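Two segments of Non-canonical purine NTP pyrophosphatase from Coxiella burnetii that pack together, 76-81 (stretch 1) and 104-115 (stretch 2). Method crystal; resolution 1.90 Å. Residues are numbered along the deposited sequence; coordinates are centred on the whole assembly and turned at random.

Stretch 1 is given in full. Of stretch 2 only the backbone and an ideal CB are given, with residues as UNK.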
# COMPACT_ATOMS: atom_id res chain seq x y z
N THR A 76 -15.63 6.40 -1.73
CA THR A 76 -16.04 5.20 -2.45
C THR A 76 -17.45 4.82 -2.03
O THR A 76 -17.75 4.76 -0.84
CB THR A 76 -15.10 4.01 -2.20
OG1 THR A 76 -15.14 3.65 -0.81
CG2 THR A 76 -13.67 4.37 -2.59
N ILE A 77 -18.32 4.57 -3.00
CA ILE A 77 -19.71 4.25 -2.71
C ILE A 77 -20.07 2.85 -3.19
O ILE A 77 -19.97 2.54 -4.38
CB ILE A 77 -20.65 5.30 -3.32
CG1 ILE A 77 -20.33 6.68 -2.73
CG2 ILE A 77 -22.10 4.93 -3.04
CD1 ILE A 77 -21.12 7.83 -3.35
N ALA A 78 -20.49 2.01 -2.25
CA ALA A 78 -20.75 0.60 -2.53
C ALA A 78 -21.67 0.39 -3.72
O ALA A 78 -21.36 -0.39 -4.62
CB ALA A 78 -21.30 -0.09 -1.28
N ALA A 79 -22.80 1.09 -3.73
CA ALA A 79 -23.79 0.93 -4.79
C ALA A 79 -23.27 1.39 -6.15
O ALA A 79 -23.84 1.05 -7.18
CB ALA A 79 -25.07 1.66 -4.44
N LEU A 80 -22.19 2.17 -6.14
CA LEU A 80 -21.61 2.68 -7.38
C LEU A 80 -20.28 2.02 -7.70
O LEU A 80 -19.43 2.61 -8.36
CB LEU A 80 -21.43 4.20 -7.31
CG LEU A 80 -22.70 5.01 -7.04
CD1 LEU A 80 -22.39 6.50 -7.05
CD2 LEU A 80 -23.77 4.67 -8.06
N ASN A 81 -20.11 0.78 -7.24
CA ASN A 81 -18.89 0.02 -7.51
C ASN A 81 -17.64 0.80 -7.12
O ASN A 81 -16.63 0.78 -7.83
CB ASN A 81 -18.82 -0.39 -8.99
CG ASN A 81 -17.76 -1.45 -9.25
OD1 ASN A 81 -17.44 -2.26 -8.38
ND2 ASN A 81 -17.21 -1.45 -10.46
N UNK A 104 -24.17 15.25 -8.36
CA UNK A 104 -23.95 14.13 -9.26
C UNK A 104 -23.96 12.81 -8.50
O UNK A 104 -24.50 11.81 -8.98
CB UNK A 104 -22.63 14.30 -10.01
N UNK A 105 -23.37 12.80 -7.31
CA UNK A 105 -23.39 11.61 -6.46
C UNK A 105 -24.82 11.26 -6.06
O UNK A 105 -25.22 10.10 -6.11
CB UNK A 105 -22.53 11.83 -5.21
N UNK A 106 -25.59 12.28 -5.67
CA UNK A 106 -26.98 12.06 -5.27
C UNK A 106 -27.81 11.53 -6.43
O UNK A 106 -28.64 10.64 -6.25
CB UNK A 106 -27.59 13.36 -4.74
N UNK A 107 -27.59 12.08 -7.63
CA UNK A 107 -28.29 11.62 -8.82
C UNK A 107 -27.91 10.18 -9.17
O UNK A 107 -28.77 9.37 -9.52
CB UNK A 107 -27.99 12.55 -10.00
N UNK A 108 -26.62 9.88 -9.07
CA UNK A 108 -26.10 8.55 -9.38
C UNK A 108 -26.73 7.48 -8.48
O UNK A 108 -27.13 6.42 -8.96
CB UNK A 108 -24.58 8.53 -9.23
N UNK A 109 -26.80 7.76 -7.19
CA UNK A 109 -27.45 6.84 -6.26
C UNK A 109 -28.94 6.73 -6.56
O UNK A 109 -29.49 5.63 -6.59
CB UNK A 109 -27.23 7.30 -4.82
N UNK A 110 -29.58 7.87 -6.79
CA UNK A 110 -30.98 7.89 -7.18
C UNK A 110 -31.24 6.97 -8.37
O UNK A 110 -32.21 6.22 -8.38
CB UNK A 110 -31.41 9.32 -7.51
N UNK A 111 -30.35 7.03 -9.36
CA UNK A 111 -30.51 6.27 -10.59
C UNK A 111 -30.21 4.79 -10.38
O UNK A 111 -30.85 3.92 -10.98
CB UNK A 111 -29.60 6.84 -11.68
N UNK A 112 -29.22 4.50 -9.54
CA UNK A 112 -28.87 3.12 -9.23
C UNK A 112 -29.99 2.45 -8.44
O UNK A 112 -30.04 1.23 -8.34
CB UNK A 112 -27.56 3.06 -8.45
N UNK A 113 -30.88 3.28 -7.90
CA UNK A 113 -31.96 2.82 -7.03
C UNK A 113 -31.55 1.57 -6.24
O UNK A 113 -32.23 0.54 -6.30
CB UNK A 113 -33.21 2.53 -7.86
N UNK A 114 -30.45 1.68 -5.52
CA UNK A 114 -29.95 0.59 -4.70
C UNK A 114 -30.02 0.98 -3.23
O UNK A 114 -29.38 1.94 -2.80
CB UNK A 114 -28.52 0.22 -5.10
N UNK A 115 -30.82 0.25 -2.47
CA UNK A 115 -31.07 0.56 -1.06
C UNK A 115 -29.79 0.79 -0.26
O UNK A 115 -29.82 1.42 0.80
CB UNK A 115 -31.87 -0.57 -0.42

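Stretch 1 offers the helix of stretch 2 an apolar surface made by Ile77, Ala79 and Leu80. Position 104 is helical, and its ideal CB has nothing of stretch 1 within 5.5 Å, so almost any helix-compatible residue would fit; it is Lys104, whose NZ is hydrogen-bonded elsewhere in the structure.

At position 105 CA-to-CB points sideways, and the ideal CB lies 4.6 Å from Ile77 CD1. That methyl favours an apolar side chain, and valine, isoleucine, leucine or perhaps alanine could meet it. The residue is Val105, in the t rotamer, with CG1 3.6 Å from Ile77 CD1.

Position 106 points away and 107 is out of reach, so stretch 1 constrains neither; they are Leu106 and Glu107.

Position 108 points toward stretch 1, and its ideal CB is already 3.7 Å from Leu80 CD1. With contact made at CB itself, a small residue such as alanine fits readily, glycine or serine being possible, and a longer one would have to turn its chain away from the methyl, since further atoms directed at it would crowd it. Ala108 is found, its CB packing on Leu80 CD1.

At position 109 the CB points sideways and stands 5.4 Å from Leu80 CD1, leaving room for a longer apolar chain to reach the hydrophobic groups beyond; leucine, methionine or isoleucine would serve. Leu109 (chi1 -86°, chi2 t) brings its end nearer. Its CD2 lies 3.7 Å from Ala79 CB, 4.0 Å from Ile77 CG2 and 4.3 Å from Leu80 CG, so one methyl touches all three residues of the apolar surface.

Positions 110 and 111, out of reach and sideways respectively, have no contact and could be polar or small: Glu110 and Ala111.

Position 112 again points toward stretch 1, one turn after 108. Its ideal CB is 4.1 Å from Leu80 CD2 and 4.4 Å from Ala79 O, which favours a small side chain, alanine or serine. It is Ala112, so that Leu80 meets alanines on successive turns.

Position 113 leaves the helix with positive phi (30°), a conformation easiest for glycine but also accepted by asparagine and aspartate; its CB points away. Asp113 occupies it, poorly ordered.

Position 114 has extended angles and points toward Ala79, whose CB is 3.8 Å from the ideal CB. Stretch 1 presents a methyl here, so small, apolar or short polar residues are all plausible. Asp114 sets OD2 3.5 Å from Ala79 CB, a van der Waals contact without a hydrogen bond.

Position 115 points away, leaving its choice open; it is Ser115.

Stretch 2 104-115: KVLEALEAADDS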
# COMPACT_ATOMS: atom_id res chain seq x y z
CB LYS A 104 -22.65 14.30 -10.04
CG LYS A 104 -22.44 13.24 -11.11
CD LYS A 104 -21.72 13.80 -12.33
CE LYS A 104 -21.61 12.76 -13.44
NZ LYS A 104 -20.80 11.58 -13.03
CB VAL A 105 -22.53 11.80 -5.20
CG1 VAL A 105 -22.93 10.79 -4.13
CG2 VAL A 105 -21.06 11.66 -5.56
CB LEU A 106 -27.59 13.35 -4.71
CG LEU A 106 -27.04 13.84 -3.37
CD1 LEU A 106 -27.61 15.20 -3.00
CD2 LEU A 106 -27.32 12.82 -2.27
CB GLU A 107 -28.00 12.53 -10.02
CG GLU A 107 -28.57 13.93 -9.90
CD GLU A 107 -28.23 14.80 -11.10
OE1 GLU A 107 -27.50 14.32 -11.99
OE2 GLU A 107 -28.70 15.95 -11.14
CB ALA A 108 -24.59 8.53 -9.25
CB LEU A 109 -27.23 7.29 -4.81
CG LEU A 109 -25.92 6.82 -4.17
CD1 LEU A 109 -25.76 7.39 -2.78
CD2 LEU A 109 -25.88 5.30 -4.14
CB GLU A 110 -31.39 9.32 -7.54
CG GLU A 110 -32.57 9.40 -8.50
CD GLU A 110 -32.54 10.66 -9.34
OE1 GLU A 110 -32.98 11.72 -8.84
OE2 GLU A 110 -32.09 10.59 -10.50
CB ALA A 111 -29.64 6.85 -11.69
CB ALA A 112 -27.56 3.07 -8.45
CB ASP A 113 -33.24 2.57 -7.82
CG ASP A 113 -34.49 2.89 -7.02
OD1 ASP A 113 -35.49 2.16 -7.17
OD2 ASP A 113 -34.46 3.88 -6.25
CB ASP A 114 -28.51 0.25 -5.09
CG ASP A 114 -28.10 -1.14 -4.64
OD1 ASP A 114 -28.99 -2.00 -4.47
OD2 ASP A 114 -26.89 -1.37 -4.46
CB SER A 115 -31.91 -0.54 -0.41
OG SER A 115 -31.26 -1.79 -0.50
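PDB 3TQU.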